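PDB 4GBM: CurM Sulfotransferase, which probably transfers a sulfo group from the donor PAPS to a hydroxyl of a polyketide intermediate in curacin biosynthesis, leaving PAP. Local coordinates for residues 49-62 against 244-257. The protein carries 2 engineered substitutions. Numbering follows the deposited sequence.
Sequences RVMLAGHSSLFSPP and EPELLQPYQGDRMT. With A3P (adenosine-3'-5'-diphosphate), chain G.
Arg255 lays its guanidinium flat against Gly54, whose CA sits 3.4 Å from Arg255 CZ over the centre of one face; only a residue without a side chain fits here, since a CB would run into NH2 and Glu246 O. The side chain of Arg255 is extended from CG to NE (chi2 -174°), long enough to carry its NH1 to the helix carbonyl Val50 O, 3.0 Å away and near the guanidinium plane. NH1 and NH2 also grip Glu246 O end-on, while NE binds Gln252 O, so one group ties the loop to itself and to the helix. A leucine in place of Arg255 would probably leave Val50 O and Gln252 O without these donors and free the loop to shift. Arg49 returns the grip: its NH2 donates to Arg255 O at 2.8 Å and NH1 to Met256 O, with Val50 CG2 and Pro62 N over opposite faces. Flexible Met256, bent at chi3 (-96°), completes this buried, close-packed part, bringing its CE within 3.6 Å of Phe59 CZ.

The other end faces solvent and is held mainly by polar bonds. Glu244 stacks its carboxylate on the His55 ring, the planes 6° apart, and receives Ser56 N on OE2 and Ser56 OG on OE1; a water joins OE2 to Gly54 O. His55 NE2 bonds Pro242 O.

The loop thus packs on helix 45-53 of this P-loop-clan sulfotransferase and, in its Gln249-Gln252 turn, lends Tyr251 OH to N6 in the nucleotide pocket. Leu52 and Leu247 meet against helix 228-239, Phe59 and Met256 reach helix 87-96, and strand 58-59, at one edge of the parallel sheet, pairs with 132-136.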
loop_
_atom_site.group_PDB
_atom_site.type_symbol
_atom_site.label_atom_id
_atom_site.label_comp_id
_atom_site.label_asym_id
_atom_site.label_seq_id
_atom_site.Cartn_x
_atom_site.Cartn_y
_atom_site.Cartn_z
ATOM N N ARG A 49 2.735 -4.419 4.625
ATOM C CA ARG A 49 1.499 -5.198 4.481
ATOM C C ARG A 49 1.746 -6.682 4.734
ATOM O O ARG A 49 0.897 -7.365 5.302
ATOM C CB ARG A 49 0.785 -4.914 3.148
ATOM C CG ARG A 49 1.216 -5.744 1.945
ATOM C CD ARG A 49 0.390 -7.030 1.789
ATOM N NE ARG A 49 0.917 -7.820 0.678
ATOM C CZ ARG A 49 0.895 -9.147 0.611
ATOM N NH1 ARG A 49 1.441 -9.753 -0.441
ATOM N NH2 ARG A 49 0.348 -9.875 1.588
ATOM N N VAL A 50 2.933 -7.160 4.368
ATOM C CA VAL A 50 3.304 -8.566 4.587
ATOM C C VAL A 50 3.542 -8.853 6.076
ATOM O O VAL A 50 3.134 -9.899 6.575
ATOM C CB VAL A 50 4.511 -8.990 3.707
ATOM C CG1 VAL A 50 4.996 -10.394 4.069
ATOM C CG2 VAL A 50 4.118 -8.947 2.224
ATOM N N MET A 51 4.186 -7.925 6.781
ATOM C CA MET A 51 4.300 -8.037 8.241
ATOM C C MET A 51 2.924 -8.188 8.875
ATOM O O MET A 51 2.699 -9.094 9.678
ATOM C CB MET A 51 5.009 -6.827 8.832
ATOM C CG MET A 51 6.482 -6.774 8.499
ATOM S SD MET A 51 7.106 -5.112 8.820
ATOM C CE MET A 51 8.846 -5.376 8.898
ATOM N N LEU A 52 2.008 -7.296 8.505
ATOM C CA LEU A 52 0.656 -7.324 9.073
ATOM C C LEU A 52 -0.138 -8.574 8.680
ATOM O O LEU A 52 -1.025 -8.992 9.421
ATOM C CB LEU A 52 -0.127 -6.061 8.698
ATOM C CG LEU A 52 0.455 -4.744 9.231
ATOM C CD1 LEU A 52 -0.340 -3.542 8.721
ATOM C CD2 LEU A 52 0.506 -4.741 10.757
ATOM N N ALA A 53 0.186 -9.162 7.525
ATOM C CA ALA A 53 -0.490 -10.380 7.047
ATOM C C ALA A 53 -0.341 -11.553 8.017
ATOM O O ALA A 53 -1.158 -12.480 8.004
ATOM C CB ALA A 53 0.017 -10.771 5.653
ATOM N N GLY A 54 0.693 -11.500 8.852
ATOM C CA GLY A 54 0.943 -12.535 9.846
ATOM C C GLY A 54 0.059 -12.480 11.079
ATOM O O GLY A 54 -0.040 -13.464 11.807
ATOM N N HIS A 55 -0.598 -11.344 11.306
ATOM C CA HIS A 55 -1.407 -11.166 12.507
ATOM C C HIS A 55 -2.769 -11.857 12.389
ATOM O O HIS A 55 -3.470 -11.677 11.399
ATOM C CB HIS A 55 -1.605 -9.679 12.783
ATOM C CG HIS A 55 -2.003 -9.382 14.192
ATOM N ND1 HIS A 55 -3.246 -9.695 14.695
ATOM C CD2 HIS A 55 -1.319 -8.804 15.207
ATOM C CE1 HIS A 55 -3.310 -9.329 15.964
ATOM N NE2 HIS A 55 -2.152 -8.785 16.299
ATOM N N SER A 56 -3.153 -12.614 13.414
ATOM C CA SER A 56 -4.408 -13.370 13.379
ATOM C C SER A 56 -5.675 -12.512 13.329
ATOM O O SER A 56 -6.742 -13.013 12.955
ATOM C CB SER A 56 -4.482 -14.357 14.551
ATOM O OG SER A 56 -4.638 -13.689 15.789
ATOM N N SER A 57 -5.566 -11.240 13.711
ATOM C CA SER A 57 -6.718 -10.326 13.730
ATOM C C SER A 57 -6.885 -9.555 12.428
ATOM O O SER A 57 -7.863 -8.821 12.259
ATOM C CB SER A 57 -6.591 -9.315 14.876
ATOM O OG SER A 57 -6.594 -9.954 16.143
ATOM N N LEU A 58 -5.920 -9.714 11.528
ATOM C CA LEU A 58 -5.849 -8.894 10.316
ATOM C C LEU A 58 -5.867 -9.759 9.068
ATOM O O LEU A 58 -5.500 -10.937 9.108
ATOM C CB LEU A 58 -4.582 -8.023 10.338
ATOM C CG LEU A 58 -4.349 -7.112 11.556
ATOM C CD1 LEU A 58 -3.039 -6.351 11.399
ATOM C CD2 LEU A 58 -5.511 -6.142 11.780
ATOM N N PHE A 59 -6.323 -9.178 7.962
ATOM C CA PHE A 59 -6.207 -9.818 6.661
ATOM C C PHE A 59 -5.610 -8.795 5.720
ATOM O O PHE A 59 -6.205 -7.748 5.499
ATOM C CB PHE A 59 -7.568 -10.287 6.139
ATOM C CG PHE A 59 -7.479 -11.013 4.833
ATOM C CD1 PHE A 59 -7.644 -10.333 3.631
ATOM C CD2 PHE A 59 -7.197 -12.377 4.802
ATOM C CE1 PHE A 59 -7.544 -11.001 2.416
ATOM C CE2 PHE A 59 -7.100 -13.055 3.585
ATOM C CZ PHE A 59 -7.275 -12.365 2.391
ATOM N N SER A 60 -4.424 -9.087 5.191
ATOM C CA SER A 60 -3.622 -8.071 4.510
ATOM C C SER A 60 -3.093 -8.599 3.168
ATOM O O SER A 60 -1.977 -9.136 3.102
ATOM C CB SER A 60 -2.479 -7.639 5.440
ATOM O OG SER A 60 -1.761 -6.542 4.924
ATOM N N PRO A 61 -3.900 -8.469 2.100
ATOM C CA PRO A 61 -3.584 -9.067 0.803
ATOM C C PRO A 61 -2.777 -8.150 -0.123
ATOM O O PRO A 61 -2.639 -6.960 0.164
ATOM C CB PRO A 61 -4.975 -9.289 0.195
ATOM C CG PRO A 61 -5.769 -8.123 0.696
ATOM C CD PRO A 61 -5.267 -7.901 2.118
ATOM N N PRO A 62 -2.268 -8.699 -1.248
ATOM C CA PRO A 62 -1.783 -7.838 -2.330
ATOM C C PRO A 62 -2.925 -6.949 -2.823
ATOM O O PRO A 62 -4.099 -7.235 -2.540
ATOM C CB PRO A 62 -1.386 -8.832 -3.437
ATOM C CG PRO A 62 -1.289 -10.166 -2.766
ATOM C CD PRO A 62 -2.257 -10.125 -1.624
ATOM N N GLU A 244 1.743 -9.784 18.157
ATOM C CA GLU A 244 1.954 -11.206 17.878
ATOM C C GLU A 244 3.333 -11.378 17.260
ATOM O O GLU A 244 3.739 -10.545 16.449
ATOM C CB GLU A 244 0.879 -11.744 16.927
ATOM C CG GLU A 244 -0.516 -11.809 17.547
ATOM C CD GLU A 244 -1.563 -12.444 16.645
ATOM O OE1 GLU A 244 -2.714 -12.591 17.111
ATOM O OE2 GLU A 244 -1.250 -12.804 15.489
ATOM N N PRO A 245 4.046 -12.461 17.621
ATOM C CA PRO A 245 5.411 -12.673 17.125
ATOM C C PRO A 245 5.499 -12.708 15.598
ATOM O O PRO A 245 6.525 -12.338 15.031
ATOM C CB PRO A 245 5.788 -14.041 17.700
ATOM C CG PRO A 245 4.909 -14.226 18.863
ATOM C CD PRO A 245 3.640 -13.503 18.583
ATOM N N GLU A 246 4.414 -13.131 14.950
ATOM C CA GLU A 246 4.363 -13.246 13.494
ATOM C C GLU A 246 4.583 -11.908 12.773
ATOM O O GLU A 246 4.977 -11.878 11.599
ATOM C CB GLU A 246 3.019 -13.865 13.079
ATOM C CG GLU A 246 2.881 -15.360 13.394
ATOM C CD GLU A 246 2.426 -15.680 14.824
ATOM O OE1 GLU A 246 2.235 -14.764 15.657
ATOM O OE2 GLU A 246 2.255 -16.884 15.113
ATOM N N LEU A 247 4.340 -10.798 13.469
ATOM C CA LEU A 247 4.581 -9.479 12.878
ATOM C C LEU A 247 6.032 -9.278 12.466
ATOM O O LEU A 247 6.321 -8.562 11.500
ATOM C CB LEU A 247 4.181 -8.362 13.849
ATOM C CG LEU A 247 2.697 -8.261 14.175
ATOM C CD1 LEU A 247 2.517 -7.351 15.368
ATOM C CD2 LEU A 247 1.871 -7.770 12.971
ATOM N N LEU A 248 6.944 -9.908 13.209
ATOM C CA LEU A 248 8.379 -9.736 12.999
ATOM C C LEU A 248 8.965 -10.767 12.045
ATOM O O LEU A 248 10.183 -10.791 11.823
ATOM C CB LEU A 248 9.117 -9.805 14.344
ATOM C CG LEU A 248 8.804 -8.679 15.332
ATOM C CD1 LEU A 248 9.247 -9.081 16.729
ATOM C CD2 LEU A 248 9.468 -7.380 14.916
ATOM N N GLN A 249 8.100 -11.613 11.481
ATOM C CA GLN A 249 8.561 -12.717 10.640
ATOM C C GLN A 249 7.883 -12.738 9.271
ATOM O O GLN A 249 7.170 -13.688 8.951
ATOM C CB GLN A 249 8.333 -14.052 11.355
ATOM C CG GLN A 249 8.900 -14.117 12.782
ATOM C CD GLN A 249 10.415 -14.042 12.836
ATOM O OE1 GLN A 249 11.110 -14.380 11.869
ATOM N NE2 GLN A 249 10.942 -13.613 13.986
ATOM N N PRO A 250 8.134 -11.708 8.437
ATOM C CA PRO A 250 7.390 -11.609 7.177
ATOM C C PRO A 250 7.713 -12.681 6.132
ATOM O O PRO A 250 6.979 -12.814 5.153
ATOM C CB PRO A 250 7.759 -10.210 6.656
ATOM C CG PRO A 250 9.066 -9.891 7.299
ATOM C CD PRO A 250 9.003 -10.534 8.655
ATOM N N TYR A 251 8.786 -13.444 6.353
ATOM C CA TYR A 251 9.183 -14.535 5.445
ATOM C C TYR A 251 8.704 -15.914 5.897
ATOM O O TYR A 251 9.106 -16.940 5.334
ATOM C CB TYR A 251 10.703 -14.500 5.198
ATOM C CG TYR A 251 11.101 -13.268 4.425
ATOM C CD1 TYR A 251 11.053 -13.254 3.032
ATOM C CD2 TYR A 251 11.462 -12.099 5.090
ATOM C CE1 TYR A 251 11.383 -12.103 2.310
ATOM C CE2 TYR A 251 11.792 -10.945 4.389
ATOM C CZ TYR A 251 11.753 -10.958 2.998
ATOM O OH TYR A 251 12.069 -9.817 2.309
ATOM N N GLN A 252 7.840 -15.934 6.909
ATOM C CA GLN A 252 7.283 -17.185 7.428
ATOM C C GLN A 252 5.779 -17.271 7.163
ATOM O O GLN A 252 5.075 -16.260 7.199
ATOM C CB GLN A 252 7.567 -17.315 8.931
ATOM C CG GLN A 252 9.044 -17.516 9.271
ATOM C CD GLN A 252 9.317 -17.647 10.768
ATOM O OE1 GLN A 252 8.397 -17.686 11.586
ATOM N NE2 GLN A 252 10.594 -17.717 11.127
ATOM N N GLY A 253 5.293 -18.482 6.902
ATOM C CA GLY A 253 3.864 -18.719 6.685
ATOM C C GLY A 253 3.374 -18.319 5.303
ATOM O O GLY A 253 4.166 -17.947 4.440
ATOM N N ASP A 254 2.063 -18.416 5.094
ATOM C CA ASP A 254 1.446 -18.010 3.832
ATOM C C ASP A 254 0.948 -16.580 3.971
ATOM O O ASP A 254 -0.041 -16.306 4.659
ATOM C CB ASP A 254 0.302 -18.960 3.438
ATOM C CG ASP A 254 -0.285 -18.667 2.043
ATOM O OD1 ASP A 254 0.008 -17.611 1.429
ATOM O OD2 ASP A 254 -1.068 -19.511 1.556
ATOM N N ARG A 255 1.657 -15.667 3.321
ATOM C CA ARG A 255 1.305 -14.253 3.369
ATOM C C ARG A 255 1.012 -13.716 1.980
ATOM O O ARG A 255 1.207 -12.529 1.704
ATOM C CB ARG A 255 2.416 -13.472 4.057
ATOM C CG ARG A 255 2.611 -13.979 5.468
ATOM C CD ARG A 255 3.575 -13.153 6.236
ATOM N NE ARG A 255 3.833 -13.768 7.531
ATOM C CZ ARG A 255 4.102 -13.099 8.646
ATOM N NH1 ARG A 255 4.142 -11.764 8.656
ATOM N NH2 ARG A 255 4.328 -13.780 9.759
ATOM N N MET A 256 0.541 -14.614 1.114
ATOM C CA MET A 256 0.177 -14.287 -0.261
ATOM C C MET A 256 1.337 -13.650 -1.021
ATOM O O MET A 256 1.170 -12.633 -1.707
ATOM C CB MET A 256 -1.078 -13.397 -0.289
ATOM C CG MET A 256 -2.322 -14.082 0.256
ATOM S SD MET A 256 -3.747 -12.983 0.388
ATOM C CE MET A 256 -3.651 -12.496 2.106
ATOM N N THR A 257 2.525 -14.239 -0.869
ATOM C CA THR A 257 3.703 -13.832 -1.641
ATOM C C THR A 257 4.257 -15.013 -2.438
ATOM O O THR A 257 5.134 -14.841 -3.296
ATOM C CB THR A 257 4.837 -13.273 -0.741
ATOM O OG1 THR A 257 5.321 -14.313 0.118
ATOM C CG2 THR A 257 4.345 -12.110 0.112
HETATM P P1 A3P G . 13.942 -1.189 -3.742
HETATM O O1P A3P G . 13.774 -0.587 -5.114
HETATM O O2P A3P G . 13.973 -2.696 -3.746
HETATM O O3P A3P G . 15.033 -0.535 -2.942
HETATM P P2 A3P G . 6.966 -0.630 -1.992
HETATM O O4P A3P G . 6.228 0.486 -1.323
HETATM O O5P A3P G . 7.053 -0.545 -3.489
HETATM O O6P A3P G . 6.555 -1.989 -1.491
HETATM O "O5'" A3P G . 8.503 -0.434 -1.524
HETATM C "C5'" A3P G . 9.530 -1.200 -2.163
HETATM C "C4'" A3P G . 10.786 -0.990 -1.353
HETATM O "O4'" A3P G . 10.644 -1.669 -0.099
HETATM C "C3'" A3P G . 12.003 -1.634 -1.986
HETATM O "O3'" A3P G . 12.555 -0.777 -2.996
HETATM C "C2'" A3P G . 12.901 -1.826 -0.769
HETATM O "O2'" A3P G . 13.704 -0.666 -0.536
HETATM C "C1'" A3P G . 11.936 -1.991 0.401
HETATM N N9 A3P G . 11.935 -3.399 0.873
HETATM C C8 A3P G . 11.407 -4.478 0.259
HETATM N N7 A3P G . 11.626 -5.612 0.978
HETATM C C5 A3P G . 12.315 -5.243 2.078
HETATM C C6 A3P G . 12.876 -5.922 3.270
HETATM N N6 A3P G . 12.722 -7.261 3.424
HETATM N N1 A3P G . 13.528 -5.154 4.183
HETATM C C2 A3P G . 13.669 -3.816 4.043
HETATM N N3 A3P G . 13.176 -3.138 2.985
HETATM C C4 A3P G . 12.507 -3.793 2.010
HETATM O O HOH W 1 -0.604 -15.018 14.114
#